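Local coordinates for protein alpha-rhamnosidase (Dictyoglomus thermophilum, PDB 6I60) that probably hydrolyses terminal non-reducing alpha-L-rhamnose residues from alpha-L-rhamnosides, at residues M504-D509 and P559-A564; A510-E515 and G760-R765; N532-A537 and D546-Y551. One frame throughout, in Å; residues are numbered along the deposited sequence.

Interaction 1 (M504-D509 and P559-A564); sequences MGWMGD and PAWSTA. With PGE (triethylene glycol), chain J.
The Trp506 and Trp561 indoles come together at their rims, and neither indole stacks on the other. Their planes stand nearly perpendicular, at 86°. The six-membered ring of Trp506 is nearest to the five-membered ring of Trp561, with 5.8 Å between centroids, and Trp561 CD1 sits at the Trp506 edge. One face of Trp561 lies on the helix backbone: Gly508 CA is 3.5 Å from the centroid of the five-membered ring and only 5° off its normal, a CH-pi contact. With no side chain at Gly508, the ring can lie this close. The Trp561 ring also meets Tyr610.

A triethylene glycol, probably from the crystallisation liquor, lies between the two indoles, over a face of Trp506 and at the edge of Trp561. Its O2 lies 3.2 Å above the Trp506 ring plane, toward the rim. The glycol O1 accepts from Trp561 NE1 at 2.7 Å, near the plane of that ring, and donates to Asp509 OD1 at 2.8 Å. Trp506 CG is anti to the carbonyl carbon (chi1 -75°), which sets the indole over the glycol. Glu502 takes the Trp506 N-H. Replacing Trp506 by an alanine is likely to leave the glycol without its covering face, the Trp561 rim without its neighbour and Glu502 without its N-H donor.

Behind the rings the contact is apolar. The Met507 bend at chi2 puts SD 3.8 Å from Ala564 CB, and the bend at chi3 puts CE equally close to that methyl. Met507 CB lies against Trp561 O.

Trp506 is the N-cap residue of helix 507-512. Two tryptophans and an acid around a bound glycol are consistent with a sugar-binding pocket in the (alpha/alpha)6 barrel of the six-hairpin glycosidases.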
ATOM      1  N   MET A 504      11.675   0.919   7.362  1.00 56.09           N
ATOM      2  CA  MET A 504      12.198   0.378   6.119  1.00 58.02           C
ATOM      3  C   MET A 504      11.141  -0.468   5.414  1.00 57.26           C
ATOM      4  O   MET A 504      10.128  -0.863   5.997  1.00 52.25           O
ATOM      5  CB  MET A 504      13.452  -0.458   6.380  1.00 53.00           C
ATOM      6  CG  MET A 504      14.673   0.359   6.768  1.00 50.03           C
ATOM      7  SD  MET A 504      14.889   1.801   5.708  1.00 54.69           S
ATOM      8  CE  MET A 504      16.284   2.597   6.500  1.00 60.78           C
ATOM      9  N   GLY A 505      11.392  -0.742   4.138  1.00 60.70           N
ATOM     10  CA  GLY A 505      10.481  -1.553   3.356  1.00 56.95           C
ATOM     11  C   GLY A 505      10.788  -3.033   3.447  1.00 58.13           C
ATOM     12  O   GLY A 505      11.192  -3.651   2.457  1.00 58.31           O
ATOM     13  N   TRP A 506      10.601  -3.609   4.634  1.00 55.50           N
ATOM     14  CA  TRP A 506      10.876  -5.025   4.832  1.00 52.18           C
ATOM     15  C   TRP A 506       9.952  -5.874   3.966  1.00 54.05           C
ATOM     16  O   TRP A 506       8.730  -5.698   3.978  1.00 51.66           O
ATOM     17  CB  TRP A 506      10.716  -5.391   6.306  1.00 54.39           C
ATOM     18  CG  TRP A 506      11.855  -4.923   7.163  1.00 54.59           C
ATOM     19  CD1 TRP A 506      11.958  -3.727   7.810  1.00 58.67           C
ATOM     20  CD2 TRP A 506      13.053  -5.647   7.464  1.00 53.68           C
ATOM     21  NE1 TRP A 506      13.147  -3.659   8.496  1.00 53.92           N
ATOM     22  CE2 TRP A 506      13.837  -4.826   8.300  1.00 54.50           C
ATOM     23  CE3 TRP A 506      13.542  -6.907   7.106  1.00 52.88           C
ATOM     24  CZ2 TRP A 506      15.082  -5.225   8.783  1.00 48.28           C
ATOM     25  CZ3 TRP A 506      14.774  -7.301   7.588  1.00 48.97           C
ATOM     26  CH2 TRP A 506      15.531  -6.463   8.416  1.00 45.87           C
ATOM     27  N   MET A 507      10.548  -6.805   3.218  1.00 55.53           N
ATOM     28  CA  MET A 507       9.796  -7.571   2.230  1.00 50.45           C
ATOM     29  C   MET A 507       8.833  -8.559   2.876  1.00 55.41           C
ATOM     30  O   MET A 507       7.760  -8.825   2.321  1.00 56.82           O
ATOM     31  CB  MET A 507      10.763  -8.304   1.305  1.00 50.54           C
ATOM     32  CG  MET A 507      11.461  -7.402   0.308  1.00 49.85           C
ATOM     33  SD  MET A 507      10.515  -7.227  -1.213  1.00 56.62           S
ATOM     34  CE  MET A 507      11.077  -8.671  -2.118  1.00 53.05           C
ATOM     35  N   GLY A 508       9.193  -9.116   4.033  1.00 57.50           N
ATOM     36  CA  GLY A 508       8.332 -10.105   4.662  1.00 54.55           C
ATOM     37  C   GLY A 508       7.029  -9.508   5.165  1.00 55.01           C
ATOM     38  O   GLY A 508       5.949 -10.062   4.938  1.00 49.70           O
ATOM     39  N   ASP A 509       7.114  -8.369   5.856  1.00 51.10           N
ATOM     40  CA  ASP A 509       5.910  -7.730   6.373  1.00 53.19           C
ATOM     41  C   ASP A 509       4.989  -7.280   5.249  1.00 57.10           C
ATOM     42  O   ASP A 509       3.762  -7.330   5.393  1.00 52.26           O
ATOM     43  CB  ASP A 509       6.287  -6.544   7.261  1.00 51.42           C
ATOM     44  CG  ASP A 509       7.334  -6.902   8.297  1.00 65.74           C
ATOM     45  OD1 ASP A 509       8.191  -7.761   8.005  1.00 61.85           O
ATOM     46  OD2 ASP A 509       7.298  -6.324   9.405  1.00 74.53           O
ATOM     47  N   PRO A 559      13.964 -16.545   2.293  1.00 47.59           N
ATOM     48  CA  PRO A 559      12.922 -16.993   1.352  1.00 49.24           C
ATOM     49  C   PRO A 559      11.523 -16.555   1.751  1.00 52.70           C
ATOM     50  O   PRO A 559      10.709 -16.232   0.877  1.00 57.60           O
ATOM     51  CB  PRO A 559      13.077 -18.519   1.365  1.00 54.27           C
ATOM     52  CG  PRO A 559      14.499 -18.746   1.759  1.00 52.17           C
ATOM     53  CD  PRO A 559      14.828 -17.654   2.734  1.00 50.27           C
ATOM     54  N   ALA A 560      11.221 -16.524   3.052  1.00 54.15           N
ATOM     55  CA  ALA A 560       9.929 -16.019   3.504  1.00 52.66           C
ATOM     56  C   ALA A 560       9.787 -14.520   3.278  1.00 52.31           C
ATOM     57  O   ALA A 560       8.664 -14.006   3.290  1.00 52.35           O
ATOM     58  CB  ALA A 560       9.722 -16.339   4.985  1.00 45.65           C
ATOM     59  N   TRP A 561      10.898 -13.814   3.081  1.00 54.40           N
ATOM     60  CA  TRP A 561      10.892 -12.382   2.821  1.00 52.84           C
ATOM     61  C   TRP A 561      10.936 -12.083   1.325  1.00 54.80           C
ATOM     62  O   TRP A 561      10.090 -11.345   0.810  1.00 54.60           O
ATOM     63  CB  TRP A 561      12.081 -11.721   3.532  1.00 49.13           C
ATOM     64  CG  TRP A 561      11.755 -11.157   4.887  1.00 49.82           C
ATOM     65  CD1 TRP A 561      11.932  -9.869   5.299  1.00 54.74           C
ATOM     66  CD2 TRP A 561      11.205 -11.863   6.007  1.00 55.95           C
ATOM     67  NE1 TRP A 561      11.524  -9.727   6.602  1.00 55.07           N
ATOM     68  CE2 TRP A 561      11.072 -10.936   7.060  1.00 57.60           C
ATOM     69  CE3 TRP A 561      10.811 -13.188   6.222  1.00 52.43           C
ATOM     70  CZ2 TRP A 561      10.562 -11.290   8.307  1.00 54.59           C
ATOM     71  CZ3 TRP A 561      10.304 -13.536   7.460  1.00 52.18           C
ATOM     72  CH2 TRP A 561      10.184 -12.592   8.486  1.00 52.79           C
ATOM     73  N   SER A 562      11.904 -12.665   0.614  1.00 55.45           N
ATOM     74  CA  SER A 562      12.079 -12.394  -0.807  1.00 47.87           C
ATOM     75  C   SER A 562      10.931 -12.911  -1.659  1.00 54.31           C
ATOM     76  O   SER A 562      10.857 -12.561  -2.842  1.00 58.26           O
ATOM     77  CB  SER A 562      13.394 -13.001  -1.296  1.00 45.87           C
ATOM     78  OG  SER A 562      14.504 -12.378  -0.678  1.00 55.21           O
ATOM     79  N   THR A 563      10.038 -13.729  -1.097  1.00 51.50           N
ATOM     80  CA  THR A 563       8.878 -14.205  -1.842  1.00 51.32           C
ATOM     81  C   THR A 563       7.904 -13.088  -2.194  1.00 51.21           C
ATOM     82  O   THR A 563       6.961 -13.331  -2.954  1.00 45.41           O
ATOM     83  CB  THR A 563       8.145 -15.282  -1.041  1.00 45.92           C
ATOM     84  OG1 THR A 563       7.167 -15.916  -1.874  1.00 49.18           O
ATOM     85  CG2 THR A 563       7.453 -14.664   0.163  1.00 45.80           C
ATOM     86  N   ALA A 564       8.111 -11.879  -1.665  1.00 49.16           N
ATOM     87  CA  ALA A 564       7.204 -10.770  -1.935  1.00 47.56           C
ATOM     88  C   ALA A 564       7.206 -10.358  -3.401  1.00 53.14           C
ATOM     89  O   ALA A 564       6.247  -9.722  -3.851  1.00 54.77           O
ATOM     90  CB  ALA A 564       7.571  -9.570  -1.060  1.00 45.92           C
TER
HETATM   91  C1  PGE J1008      10.823  -7.706   9.962  1.00 62.37           C
HETATM   92  O1  PGE J1008      10.876  -8.029   8.579  1.00 55.88           O
HETATM   93  C2  PGE J1008      11.891  -8.492  10.694  1.00 61.65           C
HETATM   94  O2  PGE J1008      13.156  -7.927  10.412  1.00 57.80           O
HETATM   95  C3  PGE J1008      14.142  -8.181  11.395  1.00 59.56           C
HETATM   96  C4  PGE J1008      13.869  -7.334  12.625  1.00 63.06           C
HETATM   97  O4  PGE J1008      10.922  -4.267  11.915  1.00 64.26           O
HETATM   98  C6  PGE J1008      11.065  -5.401  12.761  1.00 69.81           C
HETATM   99  C5  PGE J1008      12.501  -5.508  13.235  1.00 67.56           C
HETATM  100  O3  PGE J1008      13.295  -6.103  12.228  1.00 67.80           O

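Interaction 2 (A510-E515 and G760-R765); sequences AQLSAE and GIVATR
Leu512 supplies most of the apolar contact, laying both methyls against the first turn of helix 761-773. Leu512 CD1 lies 3.7 Å from Ile761 CG1 and 3.4 Å from the Ile761 backbone O. Leu512 CD1 is also 4.4 Å from Val762 CG2, a looser touch. Leu512 CD2 turns to the other end of the turn and rests 3.7 Å from Arg765 CB. The Arg765 CG and CD methylenes continue along this methyl, so the aliphatic part of the arginine is packed before its charge is reached. Tyr633 of helix 626-648 touches both Leu512 and Val762.

The contact lies within the six-hairpin glycosidase domain, whose family fold is an (alpha/alpha)6 barrel. It joins two helix pieces far apart in sequence: the junction of helices 507-512 and 514-520, where Ser513 breaks the run, and the start of helix 761-773.

The charged contact is a buried salt bridge, Glu515 OE1 to Arg765 NH2 at 2.9 Å. Glu515 reaches it with a stretched chain, CG being anti to the backbone N (chi1 -171°). Arg765 bends at chi2 (-117°), and the two side chains cross at about a right angle. Carboxylate and guanidinium planes are turned 43° apart, and one oxygen meets one nitrogen, unlike a flat two-point pairing.

Both charged ends have hydroxyl partners from helix 564-576. Tyr575 OH bonds Glu515 OE2, and Tyr571 OH bonds Arg765 NH2, the same nitrogen that faces Glu515.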
ATOM      1  N   ALA A 510       5.560  -6.845   4.122  1.00 55.88           N
ATOM      2  CA  ALA A 510       4.741  -6.402   3.000  1.00 51.79           C
ATOM      3  C   ALA A 510       4.059  -7.572   2.303  1.00 58.76           C
ATOM      4  O   ALA A 510       2.956  -7.415   1.767  1.00 63.38           O
ATOM      5  CB  ALA A 510       5.596  -5.620   2.005  1.00 50.90           C
ATOM      6  N   GLN A 511       4.692  -8.746   2.305  1.00 58.93           N
ATOM      7  CA  GLN A 511       4.110  -9.901   1.630  1.00 51.01           C
ATOM      8  C   GLN A 511       2.940 -10.474   2.419  1.00 55.16           C
ATOM      9  O   GLN A 511       1.893 -10.794   1.843  1.00 57.06           O
ATOM     10  CB  GLN A 511       5.183 -10.968   1.412  1.00 55.87           C
ATOM     11  CG  GLN A 511       4.641 -12.315   0.964  1.00 58.64           C
ATOM     12  CD  GLN A 511       4.491 -13.297   2.110  1.00 58.39           C
ATOM     13  OE1 GLN A 511       5.358 -13.393   2.981  1.00 51.11           O
ATOM     14  NE2 GLN A 511       3.384 -14.032   2.116  1.00 64.45           N
ATOM     15  N   LEU A 512       3.095 -10.605   3.741  1.00 54.87           N
ATOM     16  CA  LEU A 512       2.073 -11.259   4.551  1.00 52.01           C
ATOM     17  C   LEU A 512       0.824 -10.400   4.705  1.00 55.83           C
ATOM     18  O   LEU A 512      -0.269 -10.937   4.919  1.00 51.10           O
ATOM     19  CB  LEU A 512       2.639 -11.610   5.925  1.00 48.27           C
ATOM     20  CG  LEU A 512       3.744 -12.667   5.936  1.00 47.23           C
ATOM     21  CD1 LEU A 512       4.524 -12.599   7.234  1.00 43.48           C
ATOM     22  CD2 LEU A 512       3.166 -14.058   5.719  1.00 45.88           C
ATOM     23  N   SER A 513       0.957  -9.078   4.611  1.00 53.53           N
ATOM     24  CA  SER A 513      -0.178  -8.176   4.745  1.00 56.41           C
ATOM     25  C   SER A 513      -0.664  -7.639   3.404  1.00 49.85           C
ATOM     26  O   SER A 513      -1.511  -6.741   3.379  1.00 47.49           O
ATOM     27  CB  SER A 513       0.171  -7.015   5.682  1.00 53.42           C
ATOM     28  OG  SER A 513       1.188  -6.191   5.138  1.00 53.07           O
ATOM     29  N   ALA A 514      -0.159  -8.176   2.292  1.00 54.12           N
ATOM     30  CA  ALA A 514      -0.554  -7.663   0.984  1.00 51.46           C
ATOM     31  C   ALA A 514      -2.004  -8.007   0.664  1.00 46.70           C
ATOM     32  O   ALA A 514      -2.716  -7.204   0.052  1.00 48.53           O
ATOM     33  CB  ALA A 514       0.382  -8.202  -0.098  1.00 51.92           C
ATOM     34  N   GLU A 515      -2.459  -9.195   1.070  1.00 50.73           N
ATOM     35  CA  GLU A 515      -3.841  -9.582   0.804  1.00 53.07           C
ATOM     36  C   GLU A 515      -4.826  -8.736   1.602  1.00 54.37           C
ATOM     37  O   GLU A 515      -5.918  -8.427   1.109  1.00 52.06           O
ATOM     38  CB  GLU A 515      -4.041 -11.065   1.112  1.00 51.56           C
ATOM     39  CG  GLU A 515      -5.383 -11.621   0.663  1.00 48.34           C
ATOM     40  CD  GLU A 515      -5.483 -13.124   0.841  1.00 52.50           C
ATOM     41  OE1 GLU A 515      -5.141 -13.620   1.934  1.00 56.64           O
ATOM     42  OE2 GLU A 515      -5.905 -13.810  -0.114  1.00 59.28           O
ATOM     43  N   GLY A 760       4.240 -17.489  14.504  1.00 57.28           N
ATOM     44  CA  GLY A 760       4.791 -16.190  14.185  1.00 53.37           C
ATOM     45  C   GLY A 760       4.028 -15.513  13.064  1.00 52.14           C
ATOM     46  O   GLY A 760       2.868 -15.823  12.783  1.00 49.60           O
ATOM     47  N   ILE A 761       4.706 -14.572  12.403  1.00 51.88           N
ATOM     48  CA  ILE A 761       4.047 -13.796  11.357  1.00 50.10           C
ATOM     49  C   ILE A 761       3.754 -14.657  10.133  1.00 49.32           C
ATOM     50  O   ILE A 761       2.756 -14.436   9.437  1.00 51.34           O
ATOM     51  CB  ILE A 761       4.896 -12.563  10.991  1.00 54.41           C
ATOM     52  CG1 ILE A 761       6.262 -12.981  10.448  1.00 49.46           C
ATOM     53  CG2 ILE A 761       5.078 -11.663  12.198  1.00 50.20           C
ATOM     54  CD1 ILE A 761       7.032 -11.841   9.826  1.00 49.25           C
ATOM     55  N   VAL A 762       4.598 -15.654   9.857  1.00 55.31           N
ATOM     56  CA  VAL A 762       4.435 -16.458   8.648  1.00 51.21           C
ATOM     57  C   VAL A 762       3.253 -17.408   8.792  1.00 46.64           C
ATOM     58  O   VAL A 762       2.347 -17.430   7.950  1.00 45.74           O
ATOM     59  CB  VAL A 762       5.734 -17.223   8.330  1.00 46.88           C
ATOM     60  CG1 VAL A 762       5.454 -18.356   7.353  1.00 44.12           C
ATOM     61  CG2 VAL A 762       6.793 -16.277   7.777  1.00 46.01           C
ATOM     62  N   ALA A 763       3.244 -18.209   9.859  1.00 47.60           N
ATOM     63  CA  ALA A 763       2.216 -19.228  10.020  1.00 48.10           C
ATOM     64  C   ALA A 763       0.869 -18.654  10.440  1.00 52.61           C
ATOM     65  O   ALA A 763      -0.160 -19.296  10.197  1.00 54.94           O
ATOM     66  CB  ALA A 763       2.673 -20.279  11.032  1.00 50.44           C
ATOM     67  N   THR A 764       0.844 -17.471  11.062  1.00 49.57           N
ATOM     68  CA  THR A 764      -0.436 -16.848  11.388  1.00 48.76           C
ATOM     69  C   THR A 764      -1.213 -16.493  10.129  1.00 47.20           C
ATOM     70  O   THR A 764      -2.450 -16.505  10.138  1.00 49.18           O
ATOM     71  CB  THR A 764      -0.224 -15.598  12.243  1.00 44.63           C
ATOM     72  OG1 THR A 764       0.693 -15.891  13.303  1.00 45.72           O
ATOM     73  CG2 THR A 764      -1.541 -15.127  12.841  1.00 39.06           C
ATOM     74  N   ARG A 765      -0.507 -16.185   9.039  1.00 44.85           N
ATOM     75  CA  ARG A 765      -1.161 -15.868   7.776  1.00 47.15           C
ATOM     76  C   ARG A 765      -1.853 -17.079   7.158  1.00 49.87           C
ATOM     77  O   ARG A 765      -2.779 -16.907   6.355  1.00 46.30           O
ATOM     78  CB  ARG A 765      -0.133 -15.288   6.799  1.00 48.88           C
ATOM     79  CG  ARG A 765      -0.723 -14.690   5.531  1.00 51.70           C
ATOM     80  CD  ARG A 765      -0.256 -15.452   4.302  1.00 49.88           C
ATOM     81  NE  ARG A 765      -0.996 -15.080   3.100  1.00 49.14           N
ATOM     82  CZ  ARG A 765      -2.134 -15.650   2.716  1.00 48.63           C
ATOM     83  NH1 ARG A 765      -2.672 -16.620   3.445  1.00 44.48           N
ATOM     84  NH2 ARG A 765      -2.735 -15.249   1.604  1.00 50.18           N
TER

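Interaction 3 (N532-A537 and D546-Y551); sequences NDIRDA and DVIPPY
Ile548 is the side chain that carries this contact, pointing from its loop toward the C-terminal part of helix 524-535. Its CB sets the two branches apart. CG2 is anti to the backbone N and goes straight to the helix backbone. Ile548 CG2 sits 3.4 Å from Asp533 O and 3.6 Å from Ile534 N, so it covers the peptide between these residues. Ile548 CG2 is also 3.8 Å from Asp533 CB and 4.0 Å from Ile534 CG1; the Ile534 and Ile548 side chains cross at about a right angle. The other branch leaves through CG1, then bends at chi2 (-74°). This turn brings the tip, Ile548 CD1, to 3.6 Å from Ala537 CB.

Ala537 CB has a second neighbour. Pro550 CD lies 3.9 Å from Ala537 CB, so the methyl touches both an isoleucine tip and a proline ring. Pro549 adds a lighter touch: Pro549 CG is 4.2 Å from Asp533 OD2. That carboxylate is engaged elsewhere, in salt bridges to Arg226 and Lys529.

No hydrogen bond joins the two segments. The nearby polar contact stays within 532-537: NE and NH2 of Arg535 both donate to Asp536 OD2, in the guanidinium plane and from one face of the carboxylate. Asp536 OD1 pairs with Arg226.

Two features shape the loop backbone. A cis peptide precedes Pro549, and Pro550 is the centre of an inverse gamma turn. The side chain of Pro550 is about 7 Å from a bound 2-(2-ethoxyethoxy)ethanol. The contact is the C-terminal part of helix 524-535 covered by the Pro-Pro loop that follows it, within the (alpha/alpha)6 barrel fold of the six-hairpin glycosidases.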
ATOM      1  N   ASN A 532       8.320  -2.424  -9.043  1.00 50.84           N
ATOM      2  CA  ASN A 532       9.473  -1.860  -9.733  1.00 54.31           C
ATOM      3  C   ASN A 532      10.649  -1.689  -8.780  1.00 54.87           C
ATOM      4  O   ASN A 532      11.804  -1.891  -9.171  1.00 60.42           O
ATOM      5  CB  ASN A 532       9.103  -0.522 -10.372  1.00 51.09           C
ATOM      6  CG  ASN A 532       8.302  -0.687 -11.648  1.00 49.58           C
ATOM      7  OD1 ASN A 532       8.366  -1.723 -12.309  1.00 54.03           O
ATOM      8  ND2 ASN A 532       7.539   0.341 -12.001  1.00 44.89           N
ATOM      9  N   ASP A 533      10.374  -1.304  -7.528  1.00 54.45           N
ATOM     10  CA  ASP A 533      11.446  -1.132  -6.552  1.00 53.89           C
ATOM     11  C   ASP A 533      12.180  -2.443  -6.306  1.00 48.84           C
ATOM     12  O   ASP A 533      13.409  -2.459  -6.167  1.00 41.35           O
ATOM     13  CB  ASP A 533      10.883  -0.582  -5.241  1.00 55.91           C
ATOM     14  CG  ASP A 533      10.401   0.851  -5.367  1.00 62.24           C
ATOM     15  OD1 ASP A 533      10.654   1.476  -6.418  1.00 65.77           O
ATOM     16  OD2 ASP A 533       9.766   1.351  -4.413  1.00 60.25           O
ATOM     17  N   ILE A 534      11.441  -3.552  -6.247  1.00 51.63           N
ATOM     18  CA  ILE A 534      12.073  -4.860  -6.114  1.00 52.37           C
ATOM     19  C   ILE A 534      12.876  -5.190  -7.364  1.00 49.97           C
ATOM     20  O   ILE A 534      13.965  -5.771  -7.286  1.00 48.27           O
ATOM     21  CB  ILE A 534      11.008  -5.931  -5.817  1.00 49.20           C
ATOM     22  CG1 ILE A 534      10.294  -5.612  -4.502  1.00 45.59           C
ATOM     23  CG2 ILE A 534      11.629  -7.316  -5.774  1.00 45.91           C
ATOM     24  CD1 ILE A 534       8.806  -5.855  -4.546  1.00 46.54           C
ATOM     25  N   ARG A 535      12.358  -4.814  -8.536  1.00 50.45           N
ATOM     26  CA  ARG A 535      13.092  -5.033  -9.778  1.00 53.10           C
ATOM     27  C   ARG A 535      14.365  -4.197  -9.820  1.00 53.85           C
ATOM     28  O   ARG A 535      15.390  -4.643 -10.350  1.00 54.87           O
ATOM     29  CB  ARG A 535      12.191  -4.713 -10.972  1.00 57.07           C
ATOM     30  CG  ARG A 535      12.805  -5.020 -12.325  1.00 55.76           C
ATOM     31  CD  ARG A 535      12.307  -4.045 -13.379  1.00 58.93           C
ATOM     32  NE  ARG A 535      12.531  -2.654 -12.990  1.00 66.75           N
ATOM     33  CZ  ARG A 535      11.691  -1.658 -13.255  1.00 62.93           C
ATOM     34  NH1 ARG A 535      10.564  -1.899 -13.913  1.00 59.75           N
ATOM     35  NH2 ARG A 535      11.977  -0.422 -12.864  1.00 47.94           N
ATOM     36  N   ASP A 536      14.322  -2.986  -9.263  1.00 54.08           N
ATOM     37  CA  ASP A 536      15.482  -2.105  -9.235  1.00 50.35           C
ATOM     38  C   ASP A 536      16.520  -2.522  -8.201  1.00 51.17           C
ATOM     39  O   ASP A 536      17.617  -1.952  -8.184  1.00 62.07           O
ATOM     40  CB  ASP A 536      15.044  -0.662  -8.962  1.00 50.32           C
ATOM     41  CG  ASP A 536      14.586   0.059 -10.220  1.00 61.32           C
ATOM     42  OD1 ASP A 536      14.388   1.292 -10.163  1.00 56.51           O
ATOM     43  OD2 ASP A 536      14.420  -0.607 -11.264  1.00 67.72           O
ATOM     44  N   ALA A 537      16.208  -3.488  -7.341  1.00 45.94           N
ATOM     45  CA  ALA A 537      17.153  -3.965  -6.344  1.00 49.09           C
ATOM     46  C   ALA A 537      17.537  -5.423  -6.544  1.00 52.07           C
ATOM     47  O   ALA A 537      18.292  -5.966  -5.729  1.00 53.83           O
ATOM     48  CB  ALA A 537      16.584  -3.771  -4.932  1.00 46.88           C
ATOM     49  N   ASP A 546      16.322  -7.910   1.897  1.00 52.63           N
ATOM     50  CA  ASP A 546      15.237  -8.078   2.858  1.00 55.14           C
ATOM     51  C   ASP A 546      14.436  -6.793   3.028  1.00 60.85           C
ATOM     52  O   ASP A 546      13.259  -6.846   3.406  1.00 59.59           O
ATOM     53  CB  ASP A 546      15.786  -8.550   4.203  1.00 53.36           C
ATOM     54  CG  ASP A 546      15.962 -10.055   4.262  1.00 54.91           C
ATOM     55  OD1 ASP A 546      15.248 -10.768   3.525  1.00 55.40           O
ATOM     56  OD2 ASP A 546      16.813 -10.527   5.044  1.00 57.34           O
ATOM     57  N   VAL A 547      15.044  -5.637   2.759  1.00 52.77           N
ATOM     58  CA  VAL A 547      14.335  -4.364   2.734  1.00 52.55           C
ATOM     59  C   VAL A 547      14.463  -3.766   1.337  1.00 54.56           C
ATOM     60  O   VAL A 547      15.531  -3.821   0.715  1.00 46.66           O
ATOM     61  CB  VAL A 547      14.843  -3.387   3.820  1.00 52.43           C
ATOM     62  CG1 VAL A 547      15.050  -4.117   5.136  1.00 54.28           C
ATOM     63  CG2 VAL A 547      16.123  -2.689   3.402  1.00 57.68           C
ATOM     64  N   ILE A 548      13.354  -3.239   0.829  1.00 58.40           N
ATOM     65  CA  ILE A 548      13.305  -2.617  -0.491  1.00 56.02           C
ATOM     66  C   ILE A 548      12.547  -1.300  -0.363  1.00 61.19           C
ATOM     67  O   ILE A 548      11.408  -1.296   0.126  1.00 57.58           O
ATOM     68  CB  ILE A 548      12.639  -3.536  -1.531  1.00 60.59           C
ATOM     69  CG1 ILE A 548      13.284  -4.924  -1.537  1.00 55.42           C
ATOM     70  CG2 ILE A 548      12.708  -2.908  -2.913  1.00 60.03           C
ATOM     71  CD1 ILE A 548      14.644  -4.968  -2.174  1.00 50.82           C
ATOM     72  N   PRO A 549      13.124  -0.159  -0.780  1.00 59.49           N
ATOM     73  CA  PRO A 549      14.459   0.030  -1.364  1.00 56.19           C
ATOM     74  C   PRO A 549      15.593  -0.306  -0.397  1.00 60.73           C
ATOM     75  O   PRO A 549      15.423  -0.168   0.815  1.00 60.58           O
ATOM     76  CB  PRO A 549      14.479   1.522  -1.720  1.00 54.68           C
ATOM     77  CG  PRO A 549      13.049   1.924  -1.784  1.00 59.89           C
ATOM     78  CD  PRO A 549      12.367   1.101  -0.744  1.00 60.41           C
ATOM     79  N   PRO A 550      16.737  -0.741  -0.928  1.00 61.81           N
ATOM     80  CA  PRO A 550      17.828  -1.246  -0.074  1.00 58.08           C
ATOM     81  C   PRO A 550      18.671  -0.131   0.539  1.00 54.62           C
ATOM     82  O   PRO A 550      19.883  -0.044   0.329  1.00 65.23           O
ATOM     83  CB  PRO A 550      18.626  -2.117  -1.051  1.00 56.06           C
ATOM     84  CG  PRO A 550      18.446  -1.445  -2.367  1.00 57.00           C
ATOM     85  CD  PRO A 550      17.065  -0.837  -2.362  1.00 57.02           C
ATOM     86  N   TYR A 551      18.021   0.742   1.313  1.00 50.28           N
ATOM     87  CA  TYR A 551      18.774   1.686   2.132  1.00 52.11           C
ATOM     88  C   TYR A 551      19.653   0.941   3.129  1.00 57.96           C
ATOM     89  O   TYR A 551      20.782   1.358   3.413  1.00 57.39           O
ATOM     90  CB  TYR A 551      17.823   2.641   2.850  1.00 55.26           C
ATOM     91  CG  TYR A 551      16.852   3.343   1.926  1.00 59.81           C
ATOM     92  CD1 TYR A 551      17.298   4.276   0.999  1.00 58.59           C
ATOM     93  CD2 TYR A 551      15.491   3.069   1.978  1.00 58.23           C
ATOM     94  CE1 TYR A 551      16.414   4.919   0.150  1.00 56.79           C
ATOM     95  CE2 TYR A 551      14.599   3.706   1.132  1.00 54.76           C
ATOM     96  CZ  TYR A 551      15.067   4.631   0.223  1.00 58.84           C
ATOM     97  OH  TYR A 551      14.185   5.268  -0.619  1.00 65.08           O
TER

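All three contacts are largely buried and fall in the six-hairpin glycosidase domain. Interactions 1 and 2 share helix 507-512, with centres about 10 Å apart, and touch where Trp561 CH2 meets Ile761 CD1. Interaction 3 meets interaction 1 from the loop side: Gly505 O and Met507 N are probably hydrogen-bonded to Ile548 N and Asp546 O. Interactions 2 and 3 do not touch. Interaction 1 is aromatic and lines a pocket occupied by a glycol. Interaction 2 is a helix-to-helix contact with a buried ion pair. Interaction 3 is apolar across its segments. Interactions 1 and 3 each have one partly exposed touching residue, Trp506 and Pro550; all those of interaction 2 are buried.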